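Local coordinates for protein 16S rRNA methyltransferase (PDB 3MQ2) that specifically methylates N1 of adenine 1408 in 16S rRNA, using S-adenosyl-L-methionine, and so confers resistance to aminoglycosides such as kanamycin, neomycin and apramycin, at residues S110-V115 with H143-S148; A139-A144 with R198-S203; G100-L105 with R124-V129. All coordinates share one frame; numbering follows the deposited sequence.

Contact 1 of 3, residues S110-V115 with H143-S148. With SAH (S-adenosyl-L-homocysteine), chain C.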
loop_
_atom_site.group_PDB
_atom_site.type_symbol
_atom_site.label_atom_id
_atom_site.label_comp_id
_atom_site.label_asym_id
_atom_site.label_seq_id
_atom_site.Cartn_x
_atom_site.Cartn_y
_atom_site.Cartn_z
ATOM N N SER A 110 8.525 6.348 8.148
ATOM C CA SER A 110 9.267 6.824 6.987
ATOM C C SER A 110 8.459 6.684 5.702
ATOM O O SER A 110 8.671 7.438 4.760
ATOM C CB SER A 110 10.605 6.081 6.859
ATOM O OG SER A 110 10.402 4.708 6.562
ATOM N N LEU A 111 7.529 5.735 5.673
ATOM C CA LEU A 111 6.665 5.571 4.504
ATOM C C LEU A 111 5.750 6.790 4.349
ATOM O O LEU A 111 5.477 7.238 3.237
ATOM C CB LEU A 111 5.842 4.285 4.606
ATOM C CG LEU A 111 4.904 3.963 3.434
ATOM C CD1 LEU A 111 5.654 3.988 2.121
ATOM C CD2 LEU A 111 4.230 2.607 3.647
ATOM N N LEU A 112 5.283 7.326 5.470
ATOM C CA LEU A 112 4.434 8.514 5.409
ATOM C C LEU A 112 5.285 9.698 4.967
ATOM O O LEU A 112 4.897 10.466 4.094
ATOM C CB LEU A 112 3.776 8.780 6.772
ATOM C CG LEU A 112 3.082 10.143 6.942
ATOM C CD1 LEU A 112 2.042 10.359 5.851
ATOM C CD2 LEU A 112 2.455 10.239 8.326
ATOM N N ARG A 113 6.461 9.847 5.566
ATOM C CA ARG A 113 7.334 10.933 5.161
ATOM C C ARG A 113 7.571 10.845 3.654
ATOM O O ARG A 113 7.548 11.854 2.939
ATOM C CB ARG A 113 8.652 10.870 5.937
ATOM C CG ARG A 113 9.546 12.074 5.717
ATOM C CD ARG A 113 10.758 12.051 6.642
ATOM N NE ARG A 113 11.759 11.069 6.228
ATOM C CZ ARG A 113 11.950 9.898 6.826
ATOM N NH1 ARG A 113 11.208 9.554 7.872
ATOM N NH2 ARG A 113 12.885 9.068 6.382
ATOM N N GLY A 114 7.757 9.620 3.172
ATOM C CA GLY A 114 8.007 9.379 1.761
ATOM C C GLY A 114 6.869 9.814 0.853
ATOM O O GLY A 114 7.099 10.442 -0.190
ATOM N N VAL A 115 5.634 9.486 1.231
ATOM C CA VAL A 115 4.498 9.825 0.376
ATOM C C VAL A 115 4.068 11.285 0.459
ATOM O O VAL A 115 3.182 11.705 -0.283
ATOM C CB VAL A 115 3.292 8.873 0.544
ATOM C CG1 VAL A 115 3.705 7.453 0.181
ATOM C CG2 VAL A 115 2.706 8.952 1.952
ATOM N N HIS A 143 -4.946 11.747 10.907
ATOM C CA HIS A 143 -4.604 11.861 12.318
ATOM C C HIS A 143 -3.109 12.047 12.538
ATOM O O HIS A 143 -2.677 12.372 13.645
ATOM C CB HIS A 143 -5.178 10.691 13.129
ATOM C CG HIS A 143 -6.665 10.723 13.208
ATOM N ND1 HIS A 143 -7.343 11.225 14.300
ATOM C CD2 HIS A 143 -7.613 10.376 12.303
ATOM C CE1 HIS A 143 -8.644 11.163 14.073
ATOM N NE2 HIS A 143 -8.832 10.662 12.864
ATOM N N ALA A 144 -2.331 11.881 11.474
ATOM C CA ALA A 144 -0.911 12.192 11.533
ATOM C C ALA A 144 -0.722 13.689 11.753
ATOM O O ALA A 144 0.392 14.151 11.986
ATOM C CB ALA A 144 -0.204 11.740 10.240
ATOM N N TRP A 145 -1.814 14.449 11.668
ATOM C CA TRP A 145 -1.760 15.892 11.893
ATOM C C TRP A 145 -2.661 16.314 13.047
ATOM O O TRP A 145 -2.957 17.493 13.203
ATOM C CB TRP A 145 -2.175 16.660 10.631
ATOM C CG TRP A 145 -1.179 16.595 9.526
ATOM C CD1 TRP A 145 -0.169 17.488 9.282
ATOM C CD2 TRP A 145 -1.079 15.588 8.505
ATOM N NE1 TRP A 145 0.546 17.100 8.174
ATOM C CE2 TRP A 145 0.012 15.940 7.680
ATOM C CE3 TRP A 145 -1.799 14.426 8.213
ATOM C CZ2 TRP A 145 0.403 15.164 6.582
ATOM C CZ3 TRP A 145 -1.406 13.653 7.125
ATOM C CH2 TRP A 145 -0.322 14.034 6.317
ATOM N N ARG A 146 -3.084 15.352 13.855
ATOM C CA ARG A 146 -4.074 15.610 14.896
ATOM C C ARG A 146 -3.655 14.984 16.225
ATOM O O ARG A 146 -4.333 14.105 16.741
ATOM C CB ARG A 146 -5.428 15.059 14.449
ATOM C CG ARG A 146 -5.918 15.650 13.116
ATOM C CD ARG A 146 -7.241 15.034 12.672
ATOM N NE ARG A 146 -7.639 15.494 11.342
ATOM C CZ ARG A 146 -8.673 14.998 10.669
ATOM N NH1 ARG A 146 -9.410 14.032 11.202
ATOM N NH2 ARG A 146 -8.959 15.449 9.455
ATOM N N PRO A 147 -2.531 15.447 16.793
ATOM C CA PRO A 147 -1.675 16.529 16.300
ATOM C C PRO A 147 -0.520 16.005 15.443
ATOM O O PRO A 147 -0.335 14.795 15.302
ATOM C CB PRO A 147 -1.123 17.116 17.596
ATOM C CG PRO A 147 -0.911 15.893 18.439
ATOM C CD PRO A 147 -2.080 14.968 18.115
ATOM N N SER A 148 0.255 16.920 14.871
ATOM C CA SER A 148 1.347 16.530 13.981
ATOM C C SER A 148 2.325 15.552 14.636
ATOM O O SER A 148 2.849 15.809 15.725
ATOM C CB SER A 148 2.095 17.767 13.480
ATOM O OG SER A 148 1.277 18.560 12.640
HETATM N N SAH C . -1.876 -0.485 5.496
HETATM C CA SAH C . -2.109 -1.252 6.708
HETATM C CB SAH C . -1.112 -0.873 7.802
HETATM C CG SAH C . -0.896 0.628 7.962
HETATM S SD SAH C . -0.012 1.010 9.495
HETATM C C SAH C . -3.529 -1.015 7.183
HETATM O O SAH C . -3.993 -1.646 8.133
HETATM O OXT SAH C . -4.229 -0.176 6.617
HETATM C "C5'" SAH C . 1.415 1.461 8.475
HETATM C "C4'" SAH C . 2.299 0.257 8.170
HETATM O "O4'" SAH C . 3.374 0.672 7.355
HETATM C "C3'" SAH C . 2.925 -0.362 9.422
HETATM O "O3'" SAH C . 2.677 -1.746 9.425
HETATM C "C2'" SAH C . 4.418 -0.157 9.293
HETATM O "O2'" SAH C . 5.133 -1.302 9.723
HETATM C "C1'" SAH C . 4.568 0.056 7.800
HETATM N N9 SAH C . 5.709 0.897 7.419
HETATM C C8 SAH C . 6.066 2.136 7.882
HETATM N N7 SAH C . 7.190 2.525 7.216
HETATM C C5 SAH C . 7.528 1.542 6.341
HETATM C C6 SAH C . 8.560 1.404 5.425
HETATM N N6 SAH C . 9.470 2.362 5.273
HETATM N N1 SAH C . 8.625 0.260 4.663
HETATM C C2 SAH C . 7.687 -0.741 4.803
HETATM N N3 SAH C . 6.667 -0.610 5.718
HETATM C C4 SAH C . 6.599 0.521 6.460
#
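Helix 109-116, which borders the cofactor pocket of the methyltransferase fold, meets the loop after strand 134-141 through L112, whose two methyls reach A144 and W145. The packing is purely apolar, small (89 Å² buried over both sides) and free of hydrogen bonds across it. Its closeness is local: L112 CD2 lies 3.6 Å from A144 CB, a close methyl-to-methyl touch, whereas L112 CD1 approaches W145 CH2 more loosely, at 4.4 Å. A chi1 of 168° carries CG of the leucine out from the helix, anti to the backbone N, and chi2 of 55° turns CD2 to A144 and CD1 to W145. CD1 comes obliquely to the six-membered end of the indole. The CB of W145 is not aimed at the helix, but its long ring system brings the far end of the side chain back to it.

In this Rossmann-like fold the same helix has a second working side, turned to the ligand. S110 OG accepts a hydrogen bond from N6 of S-adenosyl-L-homocysteine at 2.8 Å, with an N-H...O angle of 146°, and is also hydrogen-bonded to E91 OE2. One hydroxyl thus links the adenine amino group to an acidic residue of the pocket. L111 touches the adenine through CB, 3.4 Å from N7 and 3.7 Å from C5.

A type I turn from H143 to R146 is closed by R146 N bonding to H143 O at 3.0 Å, and a cis peptide precedes P147 immediately afterwards. The guanidinium of R146 forms salt bridges with E157 and D205, while V152 and L140 of strand 134-141, which leads into the loop, also touch L112.

Contact 2 of 3, residues A139-A144 with R198-S203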
loop_
_atom_site.group_PDB
_atom_site.type_symbol
_atom_site.label_atom_id
_atom_site.label_comp_id
_atom_site.label_asym_id
_atom_site.label_seq_id
_atom_site.Cartn_x
_atom_site.Cartn_y
_atom_site.Cartn_z
ATOM N N ALA A 139 -3.744 6.448 0.727
ATOM C CA ALA A 139 -4.819 6.878 1.611
ATOM C C ALA A 139 -4.168 7.417 2.867
ATOM O O ALA A 139 -3.649 6.655 3.690
ATOM C CB ALA A 139 -5.747 5.735 1.925
ATOM N N LEU A 140 -4.154 8.739 2.992
ATOM C CA LEU A 140 -3.478 9.369 4.119
ATOM C C LEU A 140 -4.363 9.338 5.353
ATOM O O LEU A 140 -5.527 9.714 5.294
ATOM C CB LEU A 140 -3.136 10.819 3.799
ATOM C CG LEU A 140 -2.124 11.073 2.692
ATOM C CD1 LEU A 140 -1.922 12.569 2.528
ATOM C CD2 LEU A 140 -0.792 10.370 2.990
ATOM N N ASN A 141 -3.799 8.877 6.466
ATOM C CA ASN A 141 -4.467 8.982 7.758
ATOM C C ASN A 141 -4.232 10.389 8.276
ATOM O O ASN A 141 -3.111 10.739 8.662
ATOM C CB ASN A 141 -3.870 7.960 8.726
ATOM C CG ASN A 141 -4.546 7.972 10.090
ATOM O OD1 ASN A 141 -5.313 8.879 10.417
ATOM N ND2 ASN A 141 -4.243 6.960 10.905
ATOM N N LEU A 142 -5.283 11.203 8.272
ATOM C CA LEU A 142 -5.154 12.607 8.620
ATOM C C LEU A 142 -4.826 12.808 10.111
ATOM O O LEU A 142 -4.416 13.890 10.525
ATOM C CB LEU A 142 -6.414 13.368 8.191
ATOM C CG LEU A 142 -6.673 13.380 6.681
ATOM C CD1 LEU A 142 -8.098 13.832 6.372
ATOM C CD2 LEU A 142 -5.655 14.256 5.950
ATOM N N HIS A 143 -4.946 11.747 10.907
ATOM C CA HIS A 143 -4.604 11.861 12.318
ATOM C C HIS A 143 -3.109 12.047 12.538
ATOM O O HIS A 143 -2.677 12.372 13.645
ATOM C CB HIS A 143 -5.178 10.691 13.129
ATOM C CG HIS A 143 -6.665 10.723 13.208
ATOM N ND1 HIS A 143 -7.343 11.225 14.300
ATOM C CD2 HIS A 143 -7.613 10.376 12.303
ATOM C CE1 HIS A 143 -8.644 11.163 14.073
ATOM N NE2 HIS A 143 -8.832 10.662 12.864
ATOM N N ALA A 144 -2.331 11.881 11.474
ATOM C CA ALA A 144 -0.911 12.192 11.533
ATOM C C ALA A 144 -0.722 13.689 11.753
ATOM O O ALA A 144 0.392 14.151 11.986
ATOM C CB ALA A 144 -0.204 11.740 10.240
ATOM N N ARG A 198 -10.879 -0.104 13.149
ATOM C CA ARG A 198 -11.174 -0.239 14.565
ATOM C C ARG A 198 -10.640 0.957 15.342
ATOM O O ARG A 198 -11.350 1.538 16.161
ATOM C CB ARG A 198 -10.587 -1.540 15.112
ATOM C CG ARG A 198 -11.230 -1.999 16.407
ATOM C CD ARG A 198 -10.471 -3.160 17.020
ATOM N NE ARG A 198 -10.203 -4.227 16.059
ATOM C CZ ARG A 198 -9.055 -4.373 15.406
ATOM N NH1 ARG A 198 -8.062 -3.517 15.607
ATOM N NH2 ARG A 198 -8.895 -5.372 14.550
ATOM N N ARG A 199 -9.390 1.323 15.076
ATOM C CA ARG A 199 -8.761 2.454 15.750
ATOM C C ARG A 199 -9.527 3.734 15.471
ATOM O O ARG A 199 -9.686 4.580 16.351
ATOM C CB ARG A 199 -7.307 2.605 15.296
ATOM C CG ARG A 199 -6.597 3.831 15.867
ATOM C CD ARG A 199 -5.091 3.773 15.621
ATOM N NE ARG A 199 -4.426 5.050 15.885
ATOM C CZ ARG A 199 -3.773 5.348 17.006
ATOM N NH1 ARG A 199 -3.689 4.460 17.992
ATOM N NH2 ARG A 199 -3.203 6.537 17.137
ATOM N N LEU A 200 -10.018 3.867 14.241
ATOM C CA LEU A 200 -10.737 5.073 13.840
ATOM C C LEU A 200 -12.216 5.087 14.204
ATOM O O LEU A 200 -12.873 6.120 14.059
ATOM C CB LEU A 200 -10.588 5.303 12.330
ATOM C CG LEU A 200 -9.159 5.535 11.828
ATOM C CD1 LEU A 200 -9.118 5.551 10.296
ATOM C CD2 LEU A 200 -8.564 6.817 12.406
ATOM N N HIS A 201 -12.751 3.962 14.674
ATOM C CA HIS A 201 -14.185 3.876 14.950
ATOM C C HIS A 201 -14.631 4.913 15.977
ATOM O O HIS A 201 -15.747 5.435 15.897
ATOM C CB HIS A 201 -14.582 2.464 15.406
ATOM C CG HIS A 201 -16.045 2.310 15.707
ATOM N ND1 HIS A 201 -17.017 2.318 14.727
ATOM C CD2 HIS A 201 -16.696 2.139 16.880
ATOM C CE1 HIS A 201 -18.204 2.164 15.288
ATOM N NE2 HIS A 201 -18.038 2.049 16.593
ATOM N N SER A 202 -13.748 5.232 16.921
ATOM C CA SER A 202 -14.067 6.192 17.977
ATOM C C SER A 202 -13.845 7.656 17.582
ATOM O O SER A 202 -14.167 8.566 18.352
ATOM C CB SER A 202 -13.255 5.874 19.239
ATOM O OG SER A 202 -11.869 5.993 18.979
ATOM N N SER A 203 -13.296 7.887 16.391
ATOM C CA SER A 203 -13.052 9.251 15.941
ATOM C C SER A 203 -14.341 10.041 15.894
ATOM O O SER A 203 -15.391 9.515 15.519
ATOM C CB SER A 203 -12.419 9.272 14.549
ATOM O OG SER A 203 -12.238 10.604 14.087
HETATM O O HOH W 1 -4.769 7.158 13.999
#
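The two backbones stay well apart, H143 CA and L200 CA being nearest at 9.3 Å, so side chains must span the gap. On one side strand 134-141 passes into a 3-10 segment at 142-144; on the other, the weakly bonded end of helix 196-200 passes into a type I turn from L200 to S203, closed by S203 N bonding to L200 O at 3.0 Å. A chi1 of -68° swings the imidazole of H143 out to L200. L200 CD2 touches H143 CD2 at 3.7 Å, oblique to the ring, as the two side chains run past each other in opposite senses.

The junction sits at the C-terminal end of a parallel strand of the Rossmann-like sheet, the edge at which class I methyltransferases bind their cofactor; N141 and L200 both touch M106, a residue of that site. N141 forms an Asx turn: its OD1 accepts from H143 N at 2.9 Å (154° at the hydrogen), the donor standing 42° out of the carbonyl plane. Its amide also reaches across the contact, because one water accepts from N141 ND2 at 3.1 Å and from R199 NE at 2.8 Å.

S203 OG lies at the edge of the imidazole, near its plane, 3.6 Å from H143 NE2. Both atoms hydrogen-bond to D208 OD1, so the carboxylate oxygen joins the two side chains, and S203 OG is bonded to D205 N as well.

Contact 3 of 3, residues G100-L105 with R124-V129. With SAH (S-adenosyl-L-homocysteine), chain C.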
loop_
_atom_site.group_PDB
_atom_site.type_symbol
_atom_site.label_atom_id
_atom_site.label_comp_id
_atom_site.label_asym_id
_atom_site.label_seq_id
_atom_site.Cartn_x
_atom_site.Cartn_y
_atom_site.Cartn_z
ATOM N N GLY A 100 0.821 -3.248 -11.664
ATOM C CA GLY A 100 -0.222 -2.493 -12.348
ATOM C C GLY A 100 -1.094 -1.622 -11.464
ATOM O O GLY A 100 -1.816 -0.745 -11.951
ATOM N N GLU A 101 -1.038 -1.869 -10.161
ATOM C CA GLU A 101 -1.825 -1.095 -9.207
ATOM C C GLU A 101 -1.081 -1.117 -7.882
ATOM O O GLU A 101 -0.639 -2.178 -7.429
ATOM C CB GLU A 101 -3.218 -1.707 -9.068
ATOM C CG GLU A 101 -4.094 -1.053 -7.998
ATOM C CD GLU A 101 -5.550 -1.455 -8.126
ATOM O OE1 GLU A 101 -6.311 -1.270 -7.154
ATOM O OE2 GLU A 101 -5.939 -1.951 -9.204
ATOM N N LEU A 102 -0.905 0.064 -7.299
ATOM C CA LEU A 102 -0.124 0.233 -6.084
ATOM C C LEU A 102 -0.980 0.888 -4.998
ATOM O O LEU A 102 -1.607 1.921 -5.243
ATOM C CB LEU A 102 1.077 1.121 -6.381
ATOM C CG LEU A 102 1.940 1.501 -5.187
ATOM C CD1 LEU A 102 2.739 0.284 -4.749
ATOM C CD2 LEU A 102 2.871 2.638 -5.576
ATOM N N HIS A 103 -1.015 0.278 -3.812
ATOM C CA HIS A 103 -1.742 0.837 -2.670
ATOM C C HIS A 103 -0.787 1.176 -1.541
ATOM O O HIS A 103 0.120 0.407 -1.232
ATOM C CB HIS A 103 -2.783 -0.154 -2.131
ATOM C CG HIS A 103 -3.856 -0.509 -3.104
ATOM N ND1 HIS A 103 -4.847 -1.424 -2.810
ATOM C CD2 HIS A 103 -4.095 -0.094 -4.371
ATOM C CE1 HIS A 103 -5.652 -1.547 -3.847
ATOM N NE2 HIS A 103 -5.220 -0.747 -4.809
ATOM N N VAL A 104 -0.994 2.337 -0.929
ATOM C CA VAL A 104 -0.301 2.681 0.308
ATOM C C VAL A 104 -1.366 3.200 1.254
ATOM O O VAL A 104 -1.856 4.322 1.081
ATOM C CB VAL A 104 0.749 3.785 0.107
ATOM C CG1 VAL A 104 1.454 4.102 1.458
ATOM C CG2 VAL A 104 1.780 3.364 -0.941
ATOM N N LEU A 105 -1.745 2.393 2.240
ATOM C CA LEU A 105 -2.917 2.735 3.049
ATOM C C LEU A 105 -2.539 3.075 4.482
ATOM O O LEU A 105 -1.898 2.291 5.160
ATOM C CB LEU A 105 -3.938 1.592 3.039
ATOM C CG LEU A 105 -4.378 1.047 1.679
ATOM C CD1 LEU A 105 -5.506 0.040 1.870
ATOM C CD2 LEU A 105 -4.827 2.171 0.766
ATOM N N ARG A 124 9.952 7.565 -6.044
ATOM C CA ARG A 124 10.624 7.032 -7.228
ATOM C C ARG A 124 10.909 5.545 -7.110
ATOM O O ARG A 124 10.832 4.815 -8.099
ATOM C CB ARG A 124 11.922 7.798 -7.505
ATOM C CG ARG A 124 11.677 9.192 -8.051
ATOM C CD ARG A 124 12.984 9.884 -8.439
ATOM N NE ARG A 124 12.738 11.217 -8.983
ATOM C CZ ARG A 124 13.560 12.251 -8.843
ATOM N NH1 ARG A 124 14.704 12.111 -8.186
ATOM N NH2 ARG A 124 13.241 13.427 -9.370
ATOM N N GLY A 125 11.249 5.094 -5.904
ATOM C CA GLY A 125 11.528 3.685 -5.688
ATOM C C GLY A 125 10.275 2.846 -5.864
ATOM O O GLY A 125 10.330 1.727 -6.379
ATOM N N MET A 126 9.139 3.382 -5.420
ATOM C CA MET A 126 7.877 2.678 -5.574
ATOM C C MET A 126 7.448 2.694 -7.037
ATOM O O MET A 126 6.961 1.688 -7.557
ATOM C CB MET A 126 6.802 3.275 -4.659
ATOM C CG MET A 126 6.971 2.819 -3.204
ATOM S SD MET A 126 5.594 3.308 -2.134
ATOM C CE MET A 126 5.895 5.074 -2.056
ATOM N N ALA A 127 7.652 3.825 -7.704
ATOM C CA ALA A 127 7.320 3.912 -9.120
ATOM C C ALA A 127 8.161 2.913 -9.915
ATOM O O ALA A 127 7.717 2.393 -10.931
ATOM C CB ALA A 127 7.522 5.334 -9.651
ATOM N N ALA A 128 9.376 2.639 -9.443
ATOM C CA ALA A 128 10.280 1.733 -10.156
ATOM C C ALA A 128 9.691 0.343 -10.392
ATOM O O ALA A 128 9.951 -0.283 -11.426
ATOM C CB ALA A 128 11.606 1.603 -9.405
ATOM N N VAL A 129 8.919 -0.151 -9.428
ATOM C CA VAL A 129 8.374 -1.505 -9.528
ATOM C C VAL A 129 7.081 -1.543 -10.333
ATOM O O VAL A 129 6.537 -2.617 -10.595
ATOM C CB VAL A 129 8.133 -2.160 -8.140
ATOM C CG1 VAL A 129 9.416 -2.156 -7.321
ATOM C CG2 VAL A 129 7.004 -1.463 -7.390
HETATM N N SAH C . -1.876 -0.485 5.496
HETATM C CA SAH C . -2.109 -1.252 6.708
HETATM C CB SAH C . -1.112 -0.873 7.802
HETATM C CG SAH C . -0.896 0.628 7.962
HETATM S SD SAH C . -0.012 1.010 9.495
HETATM C C SAH C . -3.529 -1.015 7.183
HETATM O O SAH C . -3.993 -1.646 8.133
HETATM O OXT SAH C . -4.229 -0.176 6.617
HETATM C "C5'" SAH C . 1.415 1.461 8.475
HETATM C "C4'" SAH C . 2.299 0.257 8.170
HETATM O "O4'" SAH C . 3.374 0.672 7.355
HETATM C "C3'" SAH C . 2.925 -0.362 9.422
HETATM O "O3'" SAH C . 2.677 -1.746 9.425
HETATM C "C2'" SAH C . 4.418 -0.157 9.293
HETATM O "O2'" SAH C . 5.133 -1.302 9.723
HETATM C "C1'" SAH C . 4.568 0.056 7.800
HETATM N N9 SAH C . 5.709 0.897 7.419
HETATM C C8 SAH C . 6.066 2.136 7.882
HETATM N N7 SAH C . 7.190 2.525 7.216
HETATM C C5 SAH C . 7.528 1.542 6.341
HETATM C C6 SAH C . 8.560 1.404 5.425
HETATM N N6 SAH C . 9.470 2.362 5.273
HETATM N N1 SAH C . 8.625 0.260 4.663
HETATM C C2 SAH C . 7.687 -0.741 4.803
HETATM N N3 SAH C . 6.667 -0.610 5.718
HETATM C C4 SAH C . 6.599 0.521 6.460
#
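H103 NE2 donates to E101 OE1 at 2.6 Å, the shortest polar bond here, with an N-H...O angle of 152°. The acceptor lies near the imidazole plane, 13° out of it, and offers its anti lone pair. Both groups have further partners: E101 OE2 forms a salt bridge with R52, and H103 ND1 is hydrogen-bonded to H41 NE2, which should restrict rotation of the ring.

The strand carrying this pair, 99-105, opens a beta-alpha-beta crossover to its parallel neighbour 134-141 in the seven-stranded sheet, whose order 3-2-1-4-5-7-6 marks the class I methyltransferase fold. Helix 121-128 is part of the crossing connection and rests on the strand through M126. The closest pair of CA atoms, L102 and M126, is 8.4 Å apart, leaving room for one buried layer of side chains. L102 and V104, two positions apart on the strand, both point toward the helix.

M126 serves both with different atoms. Its CB lies 4.1 Å from L102 CD2, and its SD reaches V104 CG2 at 4.0 Å; in each case the side chains cross at about a right angle. A chi1 of -78° sets CG anti to the carbonyl carbon, and the extended chi2 takes SD on to V104. The side chain of W176, on strand 176-184, touches both L102 and M126.

The strand's last residue turns to the ligand: L105 O accepts a hydrogen bond from the amino N of S-adenosyl-L-homocysteine at 2.8 Å, and L105 CB lies 3.8 Å from that same nitrogen.

How the contacts relate
From the N terminus, contact 3 starts first and closes an 18-residue loop, joining strand 99-105 to helix 121-128. Contact 1 leaves from helix 109-116, within that loop, and closes on the loop after strand 134-141, so contacts 3 and 1 cross. Contact 2 opens after contact 3 has closed and shares H143 and A144 with contact 1; its 53-residue loop ties that strand's end to the end of helix 196-200. The joints between them are direct: A139 N is 2.9 Å from V104 O, a probable hydrogen bond between neighbouring strands, and V115 packs on both M126 and L140. Contacts 1 and 3 both touch the bound cofactor product.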